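Local coordinates for saframycin Mx1 synthetase B (Legionella pneumophila subsp. pneumophila, PDB 3KXW), which belongs to the ANL superfamily of AMP-binding enzymes and is known as a fatty acid AMP ligase, at residues Y500-M513 / L535-M548. Numbering follows the deposited sequence.
Sequences YKLTVMCEVKNRFM and LEVHTIVLIPLKAM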
# COMPACT_ATOMS: atom_id res chain seq x y z
N TYR A 500 -2.12 1.04 17.84
CA TYR A 500 -1.01 1.98 17.83
C TYR A 500 -1.41 3.24 17.07
O TYR A 500 -2.08 3.15 16.05
CB TYR A 500 0.23 1.35 17.21
CG TYR A 500 0.86 0.28 18.06
CD1 TYR A 500 1.86 0.59 18.99
CD2 TYR A 500 0.45 -1.05 17.95
CE1 TYR A 500 2.44 -0.40 19.77
CE2 TYR A 500 1.02 -2.04 18.73
CZ TYR A 500 2.01 -1.71 19.63
OH TYR A 500 2.57 -2.70 20.40
N LYS A 501 -1.00 4.40 17.57
CA LYS A 501 -1.39 5.66 16.93
C LYS A 501 -0.17 6.55 16.74
O LYS A 501 0.45 6.95 17.71
CB LYS A 501 -2.44 6.39 17.77
CG LYS A 501 -3.65 5.54 18.19
CD LYS A 501 -4.74 6.36 18.90
CE LYS A 501 -5.64 7.07 17.89
NZ LYS A 501 -6.18 6.11 16.87
N LEU A 502 0.17 6.83 15.49
CA LEU A 502 1.21 7.80 15.20
C LEU A 502 0.69 9.16 15.61
O LEU A 502 -0.39 9.59 15.18
CB LEU A 502 1.53 7.78 13.72
CG LEU A 502 2.48 8.85 13.21
CD1 LEU A 502 3.78 8.91 14.05
CD2 LEU A 502 2.77 8.65 11.71
N THR A 503 1.46 9.87 16.42
CA THR A 503 0.99 11.11 17.03
C THR A 503 1.96 12.23 16.72
O THR A 503 3.14 12.05 16.88
CB THR A 503 0.89 10.94 18.54
OG1 THR A 503 0.06 9.81 18.83
CG2 THR A 503 0.30 12.19 19.22
N VAL A 504 1.45 13.38 16.28
CA VAL A 504 2.32 14.50 15.98
C VAL A 504 1.89 15.65 16.87
O VAL A 504 0.71 15.96 16.93
CB VAL A 504 2.21 14.93 14.51
CG1 VAL A 504 2.92 16.28 14.29
CG2 VAL A 504 2.76 13.83 13.58
N MSE A 505 2.83 16.27 17.58
CA MSE A 505 2.49 17.44 18.40
C MSE A 505 3.27 18.65 17.90
O MSE A 505 4.48 18.56 17.69
CB MSE A 505 2.82 17.19 19.87
CG MSE A 505 2.35 18.28 20.81
SE MSE A 505 2.72 17.77 22.68
CE MSE A 505 1.41 16.32 22.85
N CYS A 506 2.60 19.79 17.73
CA CYS A 506 3.25 20.99 17.20
C CYS A 506 2.94 22.19 18.06
O CYS A 506 1.79 22.39 18.42
CB CYS A 506 2.73 21.32 15.79
SG CYS A 506 2.96 20.03 14.59
N GLU A 507 3.95 22.99 18.38
CA GLU A 507 3.68 24.33 18.91
C GLU A 507 3.16 25.18 17.75
O GLU A 507 3.61 25.00 16.61
CB GLU A 507 4.97 24.96 19.42
CG GLU A 507 5.63 24.20 20.55
CD GLU A 507 6.94 24.89 20.99
OE1 GLU A 507 7.55 25.60 20.17
OE2 GLU A 507 7.33 24.70 22.16
N VAL A 508 2.21 26.06 18.01
CA VAL A 508 1.76 26.99 16.99
C VAL A 508 2.11 28.39 17.44
O VAL A 508 1.96 28.72 18.62
CB VAL A 508 0.23 26.88 16.70
CG1 VAL A 508 -0.10 25.49 16.11
CG2 VAL A 508 -0.56 27.08 17.95
N LYS A 509 2.61 29.21 16.51
CA LYS A 509 2.94 30.58 16.85
C LYS A 509 1.73 31.32 17.40
O LYS A 509 1.85 32.05 18.37
CB LYS A 509 3.49 31.36 15.64
CG LYS A 509 4.82 30.84 15.10
CD LYS A 509 5.26 31.61 13.86
CE LYS A 509 6.59 31.11 13.35
NZ LYS A 509 7.02 31.92 12.19
N ASN A 510 0.59 31.15 16.74
CA ASN A 510 -0.64 31.86 17.09
C ASN A 510 -1.65 30.92 17.77
O ASN A 510 -2.34 30.13 17.11
CB ASN A 510 -1.27 32.54 15.85
CG ASN A 510 -2.43 33.47 16.22
OD1 ASN A 510 -3.10 33.26 17.23
ND2 ASN A 510 -2.68 34.51 15.40
N ARG A 511 -1.72 31.03 19.09
CA ARG A 511 -2.55 30.13 19.89
C ARG A 511 -4.04 30.38 19.74
O ARG A 511 -4.86 29.60 20.23
CB ARG A 511 -2.15 30.20 21.37
CG ARG A 511 -2.59 31.48 22.10
CD ARG A 511 -1.98 31.54 23.49
NE ARG A 511 -2.51 32.65 24.28
CZ ARG A 511 -3.74 32.69 24.77
NH1 ARG A 511 -4.58 31.68 24.55
NH2 ARG A 511 -4.16 33.73 25.50
N PHE A 512 -4.38 31.47 19.07
CA PHE A 512 -5.77 31.76 18.74
C PHE A 512 -6.15 31.25 17.36
O PHE A 512 -7.23 31.58 16.87
CB PHE A 512 -6.02 33.26 18.81
CG PHE A 512 -5.58 33.86 20.10
CD1 PHE A 512 -6.35 33.72 21.24
CD2 PHE A 512 -4.37 34.55 20.18
CE1 PHE A 512 -5.94 34.27 22.45
CE2 PHE A 512 -3.95 35.10 21.39
CZ PHE A 512 -4.74 34.96 22.52
N MSE A 513 -5.28 30.46 16.74
CA MSE A 513 -5.56 29.95 15.38
C MSE A 513 -7.02 29.53 15.26
O MSE A 513 -7.49 28.73 16.06
CB MSE A 513 -4.64 28.77 15.04
CG MSE A 513 -4.81 28.25 13.62
SE MSE A 513 -3.57 26.78 13.37
CE MSE A 513 -1.84 27.74 13.49
N LEU A 535 3.38 7.13 5.77
CA LEU A 535 2.77 6.80 7.04
C LEU A 535 1.51 7.65 7.24
O LEU A 535 1.40 8.72 6.64
CB LEU A 535 3.74 7.07 8.20
CG LEU A 535 5.01 6.20 8.25
CD1 LEU A 535 6.01 6.80 9.20
CD2 LEU A 535 4.66 4.76 8.66
N GLU A 536 0.59 7.17 8.06
CA GLU A 536 -0.64 7.91 8.36
C GLU A 536 -0.69 8.44 9.79
O GLU A 536 -0.73 7.65 10.73
CB GLU A 536 -1.88 7.04 8.12
CG GLU A 536 -1.95 6.45 6.73
CD GLU A 536 -1.38 5.06 6.70
OE1 GLU A 536 -0.33 4.84 7.34
OE2 GLU A 536 -1.98 4.16 6.08
N VAL A 537 -0.73 9.76 9.95
CA VAL A 537 -0.90 10.35 11.29
C VAL A 537 -2.30 10.12 11.86
O VAL A 537 -3.30 10.40 11.20
CB VAL A 537 -0.65 11.87 11.28
CG1 VAL A 537 -0.83 12.43 12.70
CG2 VAL A 537 0.76 12.17 10.76
N HIS A 538 -2.39 9.63 13.10
CA HIS A 538 -3.68 9.31 13.69
C HIS A 538 -4.18 10.40 14.61
O HIS A 538 -5.39 10.62 14.75
CB HIS A 538 -3.61 7.98 14.44
CG HIS A 538 -3.13 6.84 13.58
ND1 HIS A 538 -3.89 6.31 12.56
CD2 HIS A 538 -1.96 6.16 13.58
CE1 HIS A 538 -3.20 5.34 11.97
NE2 HIS A 538 -2.03 5.23 12.57
N THR A 539 -3.22 11.10 15.23
CA THR A 539 -3.54 12.10 16.22
C THR A 539 -2.60 13.28 16.04
O THR A 539 -1.40 13.12 15.88
CB THR A 539 -3.34 11.53 17.66
OG1 THR A 539 -4.14 10.36 17.84
CG2 THR A 539 -3.70 12.57 18.69
N ILE A 540 -3.16 14.49 16.05
CA ILE A 540 -2.33 15.69 16.03
C ILE A 540 -2.72 16.59 17.18
O ILE A 540 -3.90 16.85 17.38
CB ILE A 540 -2.51 16.50 14.71
CG1 ILE A 540 -2.17 15.60 13.51
CG2 ILE A 540 -1.62 17.76 14.72
CD1 ILE A 540 -2.45 16.25 12.19
N VAL A 541 -1.72 17.07 17.92
CA VAL A 541 -1.98 17.95 19.05
C VAL A 541 -1.26 19.28 18.87
O VAL A 541 -0.06 19.30 18.57
CB VAL A 541 -1.50 17.33 20.40
CG1 VAL A 541 -1.96 18.19 21.55
CG2 VAL A 541 -2.04 15.91 20.57
N LEU A 542 -1.99 20.38 19.07
CA LEU A 542 -1.44 21.72 18.91
C LEU A 542 -1.32 22.32 20.31
O LEU A 542 -2.24 22.19 21.11
CB LEU A 542 -2.37 22.60 18.03
CG LEU A 542 -2.66 22.10 16.60
CD1 LEU A 542 -3.50 23.11 15.78
CD2 LEU A 542 -1.38 21.73 15.82
N ILE A 543 -0.19 22.96 20.59
CA ILE A 543 0.04 23.61 21.86
C ILE A 543 0.69 24.98 21.61
O ILE A 543 1.18 25.23 20.51
CB ILE A 543 0.94 22.74 22.75
CG1 ILE A 543 2.34 22.59 22.14
CG2 ILE A 543 0.28 21.36 22.99
CD1 ILE A 543 3.33 22.00 23.10
N PRO A 544 0.72 25.86 22.63
CA PRO A 544 1.28 27.20 22.46
C PRO A 544 2.80 27.20 22.26
O PRO A 544 3.49 26.26 22.62
CB PRO A 544 0.94 27.91 23.79
CG PRO A 544 -0.18 27.11 24.38
CD PRO A 544 0.13 25.69 23.97
N LEU A 545 3.29 28.28 21.67
CA LEU A 545 4.72 28.52 21.53
C LEU A 545 5.44 28.40 22.86
O LEU A 545 4.90 28.74 23.90
CB LEU A 545 4.97 29.93 20.98
CG LEU A 545 5.25 30.13 19.50
CD1 LEU A 545 5.98 31.47 19.31
CD2 LEU A 545 6.09 28.98 18.90
N LYS A 546 6.68 27.89 22.79
CA LYS A 546 7.54 27.74 23.97
C LYS A 546 6.99 26.75 25.01
O LYS A 546 7.48 26.68 26.14
CB LYS A 546 7.83 29.12 24.60
CG LYS A 546 8.87 29.12 25.73
CD LYS A 546 10.30 28.84 25.23
CE LYS A 546 11.35 29.21 26.30
NZ LYS A 546 12.78 29.05 25.83
N ALA A 547 5.99 25.97 24.63
CA ALA A 547 5.39 25.05 25.59
C ALA A 547 6.26 23.79 25.76
O ALA A 547 6.13 23.08 26.75
CB ALA A 547 3.97 24.68 25.19
N MSE A 548 7.13 23.54 24.79
CA MSE A 548 8.14 22.49 24.91
C MSE A 548 9.46 23.05 25.42
O MSE A 548 9.97 24.04 24.88
CB MSE A 548 8.39 21.83 23.55
CG MSE A 548 7.14 21.24 22.92
SE MSE A 548 7.53 20.40 21.18
CE MSE A 548 5.68 19.99 20.66
O HOH W 1 -7.26 8.50 15.37
O HOH W 2 -2.53 9.40 19.95
O HOH W 3 10.08 25.02 22.43
O HOH W 4 1.40 30.40 20.92
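Glu507 meets the turn Pro544–Ala547 and Met548 atom by atom, and shows how one carboxylate can tie the end of a parallel strand pair to the loop that follows it. Its CB lies near the carbonyl oxygens of Pro544 and Ile543. With CG anti to its own carbonyl carbon (chi1 -62°), that methylene rests 3.6 Å from Pro544 O and also touches CG1 of Ile543, whose side chain it crosses. The chain then runs extended, bringing CD near Lys546 N. At the tip the two oxygens part: OE1 is hydrogen-bonded to the backbone N of Lys488 on the adjoining strand 486-496 and brushes CD2 of Leu545. Glu507 OE2 instead accepts from Met548 N at 2.9 Å, nearly along its C-O axis, and from a water shared with Met548 O. Hydrogen bonds to both oxygens thus fix the rotation of this buried group. Beside it, the extended Met548 chain brings its CE to 3.7 Å from CG of Met505, which is itself drawn alongside Val541; helix 554-567 packs against both selenomethionines. From Thr539 to Ile543 a regular parallel ladder joins the strands, for example Cys506 N to Val541 O at 2.8 Å. At the other end Leu502 O takes two donors, His538 N (2.9 Å) and the longer Thr539 N (3.2 Å), and CG2 of Val504 and Val537 touch. Leu542 and Ile540 lie on the face covered by helix 515-533. Strand 499-508, that helix and strand 539-544 form a beta-alpha-beta crossover within the small C-terminal domain characteristic of the ANL superfamily.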